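Local coordinates for START domain-containing protein 10 (PDB 6SER) that transfers phosphatidylcholine and phosphatidylethanolamine between membranes, preferring lipids with a palmitoyl or stearoyl sn-1 chain and an unsaturated sn-2 chain, at residues Ser32-Ser35 and Glu36-Glu40; Gln174-Gly177 and Pro178-Val182; Lys94-Ser97 and Asn98-Glu101; Ala211-Lys214 and Met215-Ala218; Asp26-Asp29 and Phe30-Phe33. All blocks are in the same frame, centred on the assembly; numbering follows the deposited sequence.

Contact 1. Residues Ser32-Ser35 and Glu36-Glu40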
loop_
_atom_site.group_PDB
_atom_site.type_symbol
_atom_site.label_atom_id
_atom_site.label_comp_id
_atom_site.label_asym_id
_atom_site.label_seq_id
_atom_site.Cartn_x
_atom_site.Cartn_y
_atom_site.Cartn_z
ATOM N N SER A 32 15.852 -0.449 2.810
ATOM C CA SER A 32 15.452 -1.639 3.567
ATOM C C SER A 32 14.238 -2.243 2.908
ATOM O O SER A 32 14.189 -3.409 2.841
ATOM C CB SER A 32 15.134 -1.292 4.960
ATOM O OG SER A 32 16.280 -1.290 5.738
ATOM N N PHE A 33 13.276 -1.420 2.547
ATOM C CA PHE A 33 12.057 -1.896 1.883
ATOM C C PHE A 33 12.400 -2.589 0.577
ATOM O O PHE A 33 11.977 -3.626 0.392
ATOM C CB PHE A 33 11.029 -0.788 1.750
ATOM C CG PHE A 33 9.770 -1.262 1.112
ATOM C CD1 PHE A 33 8.729 -1.746 1.852
ATOM C CD2 PHE A 33 9.680 -1.314 -0.239
ATOM C CE1 PHE A 33 7.597 -2.214 1.231
ATOM C CE2 PHE A 33 8.552 -1.781 -0.858
ATOM C CZ PHE A 33 7.518 -2.236 -0.120
ATOM N N ARG A 34 13.184 -1.998 -0.272
ATOM C CA ARG A 34 13.513 -2.685 -1.518
ATOM C C ARG A 34 14.266 -3.979 -1.237
ATOM O O ARG A 34 13.968 -5.028 -1.820
ATOM C CB ARG A 34 14.344 -1.789 -2.435
ATOM C CG ARG A 34 14.877 -2.547 -3.642
ATOM C CD ARG A 34 15.431 -1.631 -4.728
ATOM N NE ARG A 34 16.873 -1.456 -4.621
ATOM C CZ ARG A 34 17.466 -0.334 -4.228
ATOM N NH1 ARG A 34 16.738 0.727 -3.911
ATOM N NH2 ARG A 34 18.788 -0.270 -4.158
ATOM N N SER A 35 15.245 -3.920 -0.337
ATOM C CA SER A 35 15.974 -5.124 0.032
ATOM C C SER A 35 15.023 -6.186 0.568
ATOM O O SER A 35 15.190 -7.378 0.291
ATOM C CB SER A 35 17.059 -4.776 1.053
ATOM O OG SER A 35 17.361 -5.887 1.866
ATOM N N GLU A 36 13.990 -5.764 1.298
ATOM C CA GLU A 36 13.005 -6.710 1.808
ATOM C C GLU A 36 12.255 -7.390 0.667
ATOM O O GLU A 36 12.008 -8.601 0.706
ATOM C CB GLU A 36 12.035 -5.982 2.731
ATOM C CG GLU A 36 11.609 -6.759 3.934
ATOM C CD GLU A 36 10.864 -5.898 4.925
ATOM O OE1 GLU A 36 11.026 -4.659 4.882
ATOM O OE2 GLU A 36 10.111 -6.459 5.744
ATOM N N CYS A 37 11.888 -6.622 -0.363
ATOM C CA CYS A 37 11.188 -7.195 -1.512
ATOM C C CYS A 37 12.067 -8.186 -2.269
ATOM O O CYS A 37 11.609 -9.274 -2.634
ATOM C CB CYS A 37 10.709 -6.077 -2.446
ATOM S SG CYS A 37 9.440 -5.008 -1.734
ATOM N N GLU A 38 13.334 -7.830 -2.503
ATOM C CA GLU A 38 14.242 -8.678 -3.270
ATOM C C GLU A 38 14.740 -9.882 -2.475
ATOM O O GLU A 38 15.257 -10.836 -3.071
ATOM C CB GLU A 38 15.444 -7.855 -3.746
ATOM C CG GLU A 38 15.097 -6.643 -4.617
ATOM C CD GLU A 38 16.269 -5.684 -4.780
ATOM O OE1 GLU A 38 17.143 -5.656 -3.885
ATOM O OE2 GLU A 38 16.316 -4.962 -5.803
ATOM N N ALA A 39 14.618 -9.853 -1.151
ATOM C CA ALA A 39 15.125 -10.941 -0.329
ATOM C C ALA A 39 14.267 -12.187 -0.501
ATOM O O ALA A 39 13.038 -12.109 -0.594
ATOM C CB ALA A 39 15.157 -10.523 1.141
ATOM N N GLU A 40 14.919 -13.347 -0.548
ATOM C CA GLU A 40 14.207 -14.619 -0.575
ATOM C C GLU A 40 14.408 -15.447 0.675
ATOM O O GLU A 40 13.475 -16.129 1.103
ATOM C CB GLU A 40 14.640 -15.468 -1.780
ATOM C CG GLU A 40 15.319 -14.693 -2.876
ATOM C CD GLU A 40 15.798 -15.601 -3.987
ATOM O OE1 GLU A 40 16.685 -16.448 -3.728
ATOM O OE2 GLU A 40 15.271 -15.479 -5.114
#
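Phe-33 and Cys-37, one helical turn apart, meet through a sulfur-aromatic contact on the buried side of helix 27-38. SG of Cys-37 lies 3.5 Å from CE2 of Phe-33 and 4.0 Å from the centroid of its ring, in an oblique position 34° off the ring normal. The ring is brought alongside by a CG anti to the backbone N (chi1 -178°), while Cys-37 turns its sulfur the other way, beside its own N. Both residue types suit the place: the phenyl is large enough to reach the sheet, and the small, polarisable thiol can lie close to the ring while Cys-37 touches Leu-172 and Thr-184.

The charged pair lies on the same helix one residue further on. Arg-34 and Glu-38 run side by side, and OE2 of Glu-38 sits at the edge of the guanidinium, in its plane, 3.7 Å from NE of Arg-34; this is a long salt bridge. The carboxylate plane is turned 75° from the guanidinium, and OE2 of Glu-38 rests as much on the aliphatic stem, 3.5 Å from CG of Arg-34.

This is the N-terminal helix of the START domain, laid against the curved sheet: Phe-33 touches Ile-144, Met-146 and Leu-186. Glu-36 reaches Lys-67 in a salt bridge.

Backbone bonds of the i to i+4 type run through the segment, from Glu-36 N to Ser-32 O (2.8 Å), Cys-37 N to Phe-33 O (3.1 Å) and Glu-38 N to Arg-34 O (3.0 Å). The last of the series, Ala-39 N to Ser-35 O, is weak, and Ala-39 is where the chain leaves helical geometry.

Contact 2. Residues Gln174-Gly177 and Pro178-Val182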
loop_
_atom_site.group_PDB
_atom_site.type_symbol
_atom_site.label_atom_id
_atom_site.label_comp_id
_atom_site.label_asym_id
_atom_site.label_seq_id
_atom_site.Cartn_x
_atom_site.Cartn_y
_atom_site.Cartn_z
ATOM N N GLN A 174 9.691 -2.560 -10.602
ATOM C CA GLN A 174 10.954 -2.691 -11.313
ATOM C C GLN A 174 10.645 -2.708 -12.798
ATOM O O GLN A 174 9.893 -3.574 -13.268
ATOM C CB GLN A 174 11.700 -3.953 -10.880
ATOM C CG GLN A 174 12.262 -3.856 -9.460
ATOM C CD GLN A 174 12.651 -5.200 -8.874
ATOM O OE1 GLN A 174 11.842 -6.131 -8.837
ATOM N NE2 GLN A 174 13.890 -5.306 -8.401
ATOM N N SER A 175 11.180 -1.730 -13.524
ATOM C CA SER A 175 11.019 -1.721 -14.972
ATOM C C SER A 175 11.860 -2.824 -15.597
ATOM O O SER A 175 13.033 -2.998 -15.252
ATOM C CB SER A 175 11.427 -0.377 -15.556
ATOM O OG SER A 175 11.279 -0.418 -16.963
ATOM N N THR A 176 11.260 -3.575 -16.511
ATOM C CA THR A 176 11.954 -4.623 -17.250
ATOM C C THR A 176 12.061 -4.259 -18.728
ATOM O O THR A 176 12.015 -5.121 -19.603
ATOM C CB THR A 176 11.259 -5.973 -17.081
ATOM O OG1 THR A 176 9.917 -5.893 -17.579
ATOM C CG2 THR A 176 11.233 -6.389 -15.612
ATOM N N GLY A 177 12.208 -2.970 -19.014
ATOM C CA GLY A 177 12.207 -2.479 -20.368
ATOM C C GLY A 177 10.976 -1.642 -20.645
ATOM O O GLY A 177 10.092 -1.497 -19.795
ATOM N N PRO A 178 10.891 -1.070 -21.841
ATOM C CA PRO A 178 9.674 -0.334 -22.201
ATOM C C PRO A 178 8.506 -1.299 -22.328
ATOM O O PRO A 178 8.673 -2.458 -22.721
ATOM C CB PRO A 178 10.033 0.314 -23.543
ATOM C CG PRO A 178 11.067 -0.614 -24.128
ATOM C CD PRO A 178 11.842 -1.176 -22.964
ATOM N N LYS A 179 7.325 -0.819 -21.952
ATOM C CA LYS A 179 6.066 -1.566 -21.955
ATOM C C LYS A 179 6.029 -2.772 -21.015
ATOM O O LYS A 179 5.111 -3.587 -21.136
ATOM C CB LYS A 179 5.690 -2.040 -23.364
ATOM C CG LYS A 179 5.535 -0.926 -24.392
ATOM C CD LYS A 179 5.350 -1.514 -25.786
ATOM C CE LYS A 179 5.195 -0.434 -26.841
ATOM N NZ LYS A 179 5.269 -1.008 -28.217
ATOM N N SER A 180 6.966 -2.920 -20.076
ATOM C CA SER A 180 6.882 -4.049 -19.151
ATOM C C SER A 180 7.527 -3.705 -17.811
ATOM O O SER A 180 8.422 -2.859 -17.725
ATOM C CB SER A 180 7.541 -5.309 -19.736
ATOM O OG SER A 180 8.952 -5.189 -19.742
ATOM N N CYS A 181 7.085 -4.406 -16.763
ATOM C CA CYS A 181 7.629 -4.191 -15.427
ATOM C C CYS A 181 7.313 -5.401 -14.555
ATOM O O CYS A 181 6.547 -6.290 -14.936
ATOM C CB CYS A 181 7.065 -2.913 -14.795
ATOM S SG CYS A 181 5.297 -3.039 -14.446
ATOM N N VAL A 182 7.927 -5.419 -13.371
ATOM C CA VAL A 182 7.603 -6.365 -12.309
ATOM C C VAL A 182 7.274 -5.563 -11.058
ATOM O O VAL A 182 8.012 -4.638 -10.700
ATOM C CB VAL A 182 8.763 -7.343 -12.034
ATOM C CG1 VAL A 182 8.439 -8.257 -10.858
ATOM C CG2 VAL A 182 9.085 -8.164 -13.280
HETATM O O HOH W 1 8.839 0.008 -17.638
HETATM O O HOH W 2 8.429 -7.822 -16.824
#
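Gln-174 and Val-182 form an antiparallel hydrogen-bonded pair, with Gln-174 N to Val-182 O and Val-182 N to Gln-174 O both at 2.7 Å. Beside it, Ser-175 and Cys-181 make a non-hydrogen-bonded pair. Further out, Thr-176 N reaches Ser-180 O at 3.2 Å. The end is a type II turn from Gly-177 to Ser-180, whose closing bond, Ser-180 N to Gly-177 O, is weak at 3.4 Å. Pro-178 suits the second position of the turn, Lys-179 takes the left-handed backbone conformation at the third, and Gly-177 has a positive phi of 112° that a side chain would hinder.

The segments thus form the tip of the hairpin joining strands 161-175 and 181-190 of the START sheet. Here Cys-181 points to the side lined by Ala-79 and Leu-82 of helix 79-87, whereas Val-182 faces the other way.

Among the side chains, the two hydroxyls of Thr-176 and Ser-180 meet in a very short hydrogen bond, OG1 to OG 2.5 Å. With chi1 of 60° and 73°, each hydroxyl stands between its own N and carbonyl carbon. The same Thr-176 torsion turns CG2 to Val-182, whose CG2 lies 3.6 Å away, the two side chains crossing at about a right angle; threonine thereby serves both a polar and an apolar neighbour. A water O lies 2.6 Å from Ser-175 OG and donates to Ser-180 O; a second bonds Thr-176 OG1 and donates weakly to Cys-181 O.

Contact 3. Residues Lys94-Ser97 and Asn98-Glu101. With PO4 (phosphate ion), chain B.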
loop_
_atom_site.group_PDB
_atom_site.type_symbol
_atom_site.label_atom_id
_atom_site.label_comp_id
_atom_site.label_asym_id
_atom_site.label_seq_id
_atom_site.Cartn_x
_atom_site.Cartn_y
_atom_site.Cartn_z
ATOM N N LYS A 94 -12.678 3.462 -9.070
ATOM C CA LYS A 94 -13.129 2.890 -10.330
ATOM C C LYS A 94 -12.925 1.377 -10.363
ATOM O O LYS A 94 -13.823 0.646 -10.798
ATOM C CB LYS A 94 -12.410 3.567 -11.504
ATOM C CG LYS A 94 -12.866 3.105 -12.887
ATOM C CD LYS A 94 -14.286 3.561 -13.232
ATOM C CE LYS A 94 -14.714 3.029 -14.607
ATOM N NZ LYS A 94 -16.087 3.464 -14.999
ATOM N N TRP A 95 -11.771 0.883 -9.891
ATOM C CA TRP A 95 -11.435 -0.533 -10.003
ATOM C C TRP A 95 -11.358 -1.298 -8.682
ATOM O O TRP A 95 -11.297 -2.531 -8.719
ATOM C CB TRP A 95 -10.091 -0.717 -10.728
ATOM C CG TRP A 95 -8.923 -0.105 -10.002
ATOM C CD1 TRP A 95 -8.480 1.184 -10.102
ATOM C CD2 TRP A 95 -8.044 -0.757 -9.071
ATOM N NE1 TRP A 95 -7.384 1.376 -9.292
ATOM C CE2 TRP A 95 -7.102 0.204 -8.644
ATOM C CE3 TRP A 95 -7.964 -2.055 -8.556
ATOM C CZ2 TRP A 95 -6.096 -0.091 -7.731
ATOM C CZ3 TRP A 95 -6.963 -2.348 -7.648
ATOM C CH2 TRP A 95 -6.039 -1.372 -7.248
ATOM N N ASP A 96 -11.334 -0.625 -7.535
ATOM C CA ASP A 96 -11.236 -1.290 -6.234
ATOM C C ASP A 96 -12.657 -1.510 -5.724
ATOM O O ASP A 96 -13.342 -0.560 -5.334
ATOM C CB ASP A 96 -10.396 -0.453 -5.266
ATOM C CG ASP A 96 -10.285 -1.060 -3.856
ATOM O OD1 ASP A 96 -11.150 -1.861 -3.440
ATOM O OD2 ASP A 96 -9.324 -0.694 -3.136
ATOM N N SER A 97 -13.100 -2.766 -5.732
ATOM C CA SER A 97 -14.481 -3.070 -5.376
ATOM C C SER A 97 -14.740 -3.039 -3.875
ATOM O O SER A 97 -15.904 -3.101 -3.469
ATOM C CB SER A 97 -14.866 -4.437 -5.939
ATOM O OG SER A 97 -13.845 -5.378 -5.669
ATOM N N ASN A 98 -13.703 -2.923 -3.046
ATOM C CA ASN A 98 -13.888 -2.885 -1.601
ATOM C C ASN A 98 -13.869 -1.481 -0.996
ATOM O O ASN A 98 -14.450 -1.285 0.077
ATOM C CB ASN A 98 -12.814 -3.737 -0.918
ATOM C CG ASN A 98 -13.066 -5.218 -1.084
ATOM O OD1 ASN A 98 -14.154 -5.631 -1.486
ATOM N ND2 ASN A 98 -12.060 -6.026 -0.780
ATOM N N VAL A 99 -13.240 -0.503 -1.650
ATOM C CA VAL A 99 -13.024 0.799 -1.028
ATOM C C VAL A 99 -14.354 1.510 -0.788
ATOM O O VAL A 99 -15.259 1.496 -1.636
ATOM C CB VAL A 99 -12.078 1.655 -1.893
ATOM C CG1 VAL A 99 -12.650 1.849 -3.297
ATOM C CG2 VAL A 99 -11.815 3.012 -1.224
ATOM N N ILE A 100 -14.484 2.129 0.385
ATOM C CA ILE A 100 -15.643 2.958 0.702
ATOM C C ILE A 100 -15.276 4.398 0.383
ATOM O O ILE A 100 -15.902 5.057 -0.455
ATOM C CB ILE A 100 -16.058 2.848 2.182
ATOM C CG1 ILE A 100 -16.190 1.395 2.633
ATOM C CG2 ILE A 100 -17.363 3.608 2.424
ATOM C CD1 ILE A 100 -17.299 0.668 1.962
ATOM N N GLU A 101 -14.237 4.874 1.055
ATOM C CA GLU A 101 -13.781 6.250 1.016
ATOM C C GLU A 101 -12.261 6.209 0.976
ATOM O O GLU A 101 -11.652 5.400 1.683
ATOM C CB GLU A 101 -14.269 6.997 2.263
ATOM C CG GLU A 101 -14.747 8.393 2.030
ATOM C CD GLU A 101 -15.486 8.947 3.235
ATOM O OE1 GLU A 101 -15.682 8.193 4.221
ATOM O OE2 GLU A 101 -15.875 10.136 3.191
HETATM P P PO4 B . -16.283 7.471 -14.593
HETATM O O1 PO4 B . -15.253 7.223 -13.642
HETATM O O2 PO4 B . -17.521 7.107 -14.061
HETATM O O3 PO4 B . -16.017 6.715 -15.735
HETATM O O4 PO4 B . -16.329 8.855 -14.924
HETATM O O HOH W 3 -15.630 0.339 -4.697
#
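An Asx turn carries the chain from the end of helix 89-95 into strand 99-109, with the carboxylate of Asp-96 standing in for a backbone carbonyl. OD1 of Asp-96 accepts from Asn-98 N at 2.8 Å, met nearly along its C-O axis, and more weakly from Val-99 N at 3.1 Å. Aspartate suits the first non-helical position because its short side chain, with CG anti to the backbone N (chi1 178°), reaches forward to the amides two and three residues on. Val-99 packs back on the aspartate, its CG1 lying 3.8 Å from CB of Asp-96. On the backbone, a water donates to Asp-96 O (2.5 Å) and Val-99 O (3.3 Å), bridging the bend.

The other oxygen, OD2, is held by Arg-92 in a salt bridge and by the hydroxyl of Tyr-117, which would fix the carboxylate's rotation. At the helix end, the long chain of Lys-94 reaches a phosphate ion, probably from the crystallisation liquor, by a weak bond from NZ to O3 (3.3 Å); Trp-225 and His-229 also bind it.

Strand 112-119 flanks the outgoing chain, with Val-99 against Tyr-117, while Trp-95 packs on Met-215 and Ala-218 of helix 197-227.

Contact 4. Residues Ala211-Lys214 and Met215-Ala218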
loop_
_atom_site.group_PDB
_atom_site.type_symbol
_atom_site.label_atom_id
_atom_site.label_comp_id
_atom_site.label_asym_id
_atom_site.label_seq_id
_atom_site.Cartn_x
_atom_site.Cartn_y
_atom_site.Cartn_z
ATOM N N ALA A 211 -6.249 -10.013 -6.037
ATOM C CA ALA A 211 -6.176 -8.564 -5.910
ATOM C C ALA A 211 -5.125 -7.980 -6.847
ATOM O O ALA A 211 -5.319 -6.898 -7.411
ATOM C CB ALA A 211 -5.876 -8.197 -4.460
ATOM N N MET A 212 -4.005 -8.686 -7.028
ATOM C CA MET A 212 -2.954 -8.192 -7.909
ATOM C C MET A 212 -3.401 -8.205 -9.363
ATOM O O MET A 212 -3.064 -7.292 -10.128
ATOM C CB MET A 212 -1.689 -9.031 -7.744
ATOM C CG MET A 212 -1.047 -8.921 -6.369
ATOM S SD MET A 212 -0.160 -7.367 -6.149
ATOM C CE MET A 212 1.203 -7.596 -7.292
ATOM N N LYS A 213 -4.142 -9.239 -9.772
ATOM C CA LYS A 213 -4.579 -9.298 -11.161
ATOM C C LYS A 213 -5.675 -8.280 -11.439
ATOM O O LYS A 213 -5.763 -7.763 -12.557
ATOM C CB LYS A 213 -5.034 -10.713 -11.525
ATOM C CG LYS A 213 -3.907 -11.581 -12.121
ATOM C CD LYS A 213 -3.241 -10.873 -13.316
ATOM C CE LYS A 213 -2.065 -11.655 -13.906
ATOM N NZ LYS A 213 -1.354 -10.891 -14.984
ATOM N N LYS A 214 -6.507 -7.966 -10.439
ATOM C CA LYS A 214 -7.444 -6.859 -10.599
ATOM C C LYS A 214 -6.698 -5.549 -10.828
ATOM O O LYS A 214 -7.048 -4.771 -11.725
ATOM C CB LYS A 214 -8.361 -6.763 -9.380
ATOM C CG LYS A 214 -9.708 -7.429 -9.586
ATOM C CD LYS A 214 -10.445 -7.660 -8.275
ATOM C CE LYS A 214 -11.863 -8.164 -8.531
ATOM N NZ LYS A 214 -11.895 -9.275 -9.534
ATOM N N MET A 215 -5.641 -5.309 -10.052
ATOM C CA MET A 215 -4.805 -4.139 -10.285
ATOM C C MET A 215 -4.192 -4.166 -11.679
ATOM O O MET A 215 -4.107 -3.128 -12.347
ATOM C CB MET A 215 -3.706 -4.062 -9.229
ATOM C CG MET A 215 -2.795 -2.859 -9.409
ATOM S SD MET A 215 -1.309 -2.933 -8.401
ATOM C CE MET A 215 -2.004 -3.189 -6.775
ATOM N N TYR A 216 -3.750 -5.339 -12.135
ATOM C CA TYR A 216 -3.149 -5.421 -13.461
ATOM C C TYR A 216 -4.155 -5.038 -14.542
ATOM O O TYR A 216 -3.833 -4.276 -15.462
ATOM C CB TYR A 216 -2.598 -6.822 -13.714
ATOM C CG TYR A 216 -2.316 -7.076 -15.175
ATOM C CD1 TYR A 216 -1.170 -6.565 -15.782
ATOM C CD2 TYR A 216 -3.202 -7.810 -15.959
ATOM C CE1 TYR A 216 -0.905 -6.783 -17.125
ATOM C CE2 TYR A 216 -2.945 -8.033 -17.305
ATOM C CZ TYR A 216 -1.794 -7.519 -17.880
ATOM O OH TYR A 216 -1.530 -7.737 -19.216
ATOM N N LYS A 217 -5.385 -5.552 -14.444
ATOM C CA LYS A 217 -6.411 -5.174 -15.414
ATOM C C LYS A 217 -6.686 -3.679 -15.360
ATOM O O LYS A 217 -6.961 -3.054 -16.392
ATOM C CB LYS A 217 -7.701 -5.962 -15.170
ATOM C CG LYS A 217 -7.585 -7.456 -15.465
ATOM C CD LYS A 217 -8.939 -8.154 -15.397
ATOM C CE LYS A 217 -8.806 -9.630 -15.752
ATOM N NZ LYS A 217 -10.107 -10.249 -16.141
ATOM N N ALA A 218 -6.614 -3.085 -14.164
ATOM C CA ALA A 218 -6.825 -1.648 -14.043
ATOM C C ALA A 218 -5.774 -0.869 -14.824
ATOM O O ALA A 218 -6.084 0.154 -15.444
ATOM C CB ALA A 218 -6.818 -1.238 -12.572
#
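A cation-pi contact between Lys-213 and Tyr-216, one turn apart, marks one flank of the long C-terminal helix 197-227 of the START domain. The ammonium NZ of Lys-213 stands over one face of the Tyr-216 phenol ring, 3.7 Å above its plane and 4.0 Å from the centroid, displaced toward the rim near CD2. The two side chains lie side by side and point the same way. A bend of the lysine chain at chi2 (-53°) brings the methylenes along too, with CD of Lys-213 4.0 Å from CD2 of Tyr-216. Lysine suits this partly exposed place because its stem can pack on the ring while its charge remains near the surface. The tyrosine hydroxyl is bonded to Asp-76, which holds the far end of the ring and may make its electrons more attractive to the cation; the tyrosine side chain also packs against Met-72 and Cys-74 of strand 68-74.

Regular i to i+4 backbone bonds support the pair, including Met-215 N to Ala-211 O (3.1 Å), Tyr-216 N to Met-212 O (2.9 Å) and Lys-217 N to Lys-213 O (2.9 Å).

The inward side of the helix is largely apolar. Flexible Met-212 fits against Cys-70, Met-72, Ile-183 and Tyr-185 of the sheet. Met-215 packs on Ile-183 of strand 181-190 and on Leu-82 and Leu-86 of helix 79-87.

Contact 5. Residues Asp26-Asp29 and Phe30-Phe33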
loop_
_atom_site.group_PDB
_atom_site.type_symbol
_atom_site.label_atom_id
_atom_site.label_comp_id
_atom_site.label_asym_id
_atom_site.label_seq_id
_atom_site.Cartn_x
_atom_site.Cartn_y
_atom_site.Cartn_z
ATOM N N ASP A 26 13.262 7.944 5.579
ATOM C CA ASP A 26 14.523 8.458 5.082
ATOM C C ASP A 26 15.069 7.514 4.018
ATOM O O ASP A 26 14.419 6.548 3.612
ATOM C CB ASP A 26 15.514 8.679 6.225
ATOM C CG ASP A 26 15.928 7.395 6.914
ATOM O OD1 ASP A 26 15.411 6.313 6.575
ATOM O OD2 ASP A 26 16.786 7.477 7.812
ATOM N N ASP A 27 16.287 7.796 3.564
ATOM C CA ASP A 27 16.847 7.051 2.445
ATOM C C ASP A 27 17.068 5.587 2.799
ATOM O O ASP A 27 16.912 4.705 1.950
ATOM C CB ASP A 27 18.154 7.694 2.002
ATOM C CG ASP A 27 18.320 7.681 0.510
ATOM O OD1 ASP A 27 18.083 8.733 -0.116
ATOM O OD2 ASP A 27 18.666 6.613 -0.040
ATOM N N GLN A 28 17.432 5.309 4.050
ATOM C CA GLN A 28 17.653 3.927 4.459
ATOM C C GLN A 28 16.347 3.140 4.503
ATOM O O GLN A 28 16.343 1.938 4.214
ATOM C CB GLN A 28 18.363 3.903 5.817
ATOM C CG GLN A 28 18.504 2.535 6.473
ATOM C CD GLN A 28 19.425 1.593 5.718
ATOM O OE1 GLN A 28 20.228 2.013 4.883
ATOM N NE2 GLN A 28 19.311 0.302 6.015
ATOM N N ASP A 29 15.228 3.795 4.840
ATOM C CA ASP A 29 13.950 3.087 4.903
ATOM C C ASP A 29 13.526 2.590 3.528
ATOM O O ASP A 29 13.032 1.466 3.390
ATOM C CB ASP A 29 12.863 3.981 5.503
ATOM C CG ASP A 29 13.054 4.224 6.993
ATOM O OD1 ASP A 29 12.955 5.387 7.429
ATOM O OD2 ASP A 29 13.303 3.252 7.734
ATOM N N PHE A 30 13.817 3.362 2.506
ATOM C CA PHE A 30 13.510 2.972 1.120
ATOM C C PHE A 30 14.406 1.800 0.731
ATOM O O PHE A 30 13.992 0.901 0.091
ATOM C CB PHE A 30 13.674 4.155 0.177
ATOM C CG PHE A 30 12.503 5.089 0.169
ATOM C CD1 PHE A 30 11.342 4.750 -0.458
ATOM C CD2 PHE A 30 12.560 6.310 0.786
ATOM C CE1 PHE A 30 10.269 5.613 -0.486
ATOM C CE2 PHE A 30 11.482 7.163 0.785
ATOM C CZ PHE A 30 10.338 6.818 0.134
ATOM N N ARG A 31 15.647 1.827 1.176
ATOM C CA ARG A 31 16.616 0.761 0.856
ATOM C C ARG A 31 16.204 -0.536 1.551
ATOM O O ARG A 31 16.137 -1.543 0.934
ATOM C CB ARG A 31 18.028 1.216 1.212
ATOM C CG ARG A 31 18.640 2.089 0.133
ATOM C CD ARG A 31 20.137 2.198 0.138
ATOM N NE ARG A 31 20.469 2.583 1.481
ATOM C CZ ARG A 31 20.977 3.742 1.818
ATOM N NH1 ARG A 31 21.267 4.631 0.888
ATOM N NH2 ARG A 31 21.171 4.005 3.088
ATOM N N SER A 32 15.852 -0.449 2.810
ATOM C CA SER A 32 15.452 -1.639 3.567
ATOM C C SER A 32 14.238 -2.243 2.908
ATOM O O SER A 32 14.189 -3.409 2.841
ATOM C CB SER A 32 15.134 -1.292 4.960
ATOM O OG SER A 32 16.280 -1.290 5.738
ATOM N N PHE A 33 13.276 -1.420 2.547
ATOM C CA PHE A 33 12.057 -1.896 1.883
ATOM C C PHE A 33 12.400 -2.589 0.577
ATOM O O PHE A 33 11.977 -3.626 0.392
ATOM C CB PHE A 33 11.029 -0.788 1.750
ATOM C CG PHE A 33 9.770 -1.262 1.112
ATOM C CD1 PHE A 33 8.729 -1.746 1.852
ATOM C CD2 PHE A 33 9.680 -1.314 -0.239
ATOM C CE1 PHE A 33 7.597 -2.214 1.231
ATOM C CE2 PHE A 33 8.552 -1.781 -0.858
ATOM C CZ PHE A 33 7.518 -2.236 -0.120
#
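Gln-28 and Arg-31 meet on the outer side of the first helical turn, where the amide oxygen OE1 of Gln-28 accepts from NH2 of Arg-31 at 2.8 Å. The bond is nearly straight (170°) and lies in both the carbonyl plane and the guanidinium plane, so OE1 sits at the edge of the cation; a weak second donor, NE of Arg-31, reaches OE1 of Gln-28 at 3.5 Å. Amide and guanidinium are turned 57° apart. A bend in the glutamine chain at chi2 (67°) carries OE1 round to the arginine. Asp-27 adds charge alone: its OD2 is 3.4 Å from NH1 of Arg-31, well out of the guanidinium plane, with no N-H directed at it. The backbone O of Asp-27 lies over the centre of one guanidinium face.

The beginning of helix 27-38 is a capping box. Asp-26, the N-cap, accepts through OD1 from Asp-29 N (3.1 Å); reciprocally, OD1 of Asp-29 accepts from Asp-26 N (3.2 Å). Aspartate supplies acceptors for these amides, and a negative charge is probably favoured at a helix start. The two OD1 atoms, of Asp-26 and Asp-29, are only 2.8 Å apart, a probable cost that the amide bonds offset.

Further along, backbone acceptors take over. Asp-26 O receives Phe-30 N only weakly, and also lies 3.4 Å from CD2 of Phe-30. Asp-27 O takes Arg-31 N, Gln-28 O takes Ser-32 N at 2.8 Å, and Asp-29 O takes Phe-33 N. Phe-30, hydrophobic and buried, packs on Ile-144, Met-146, Ser-135 and Leu-137.

In the fold
Contacts 5 and 1 are successive parts of helix 27-38: they share Ser-32 and Phe-33, with centres about 10 Å apart. Contact 2 is the hairpin tip near the end of that helix, where Glu-38 OE2 packs 3.6 Å from Gln-174 NE2. On the other side of the chain's centre from contact 5, contacts 3 and 4 touch: Trp-95 CG lies 3.5 Å from Ala-218 CB. Contacts 1 and 3 are about 28 Å apart between centres. Bound triethylene glycol, probably from the crystallisation liquor, lies about 4 Å from the side chain of Asp-96 and about 3 Å from that of Ala-211, consistent with a pocket between the sheet and the C-terminal helix, where START domains hold lipid.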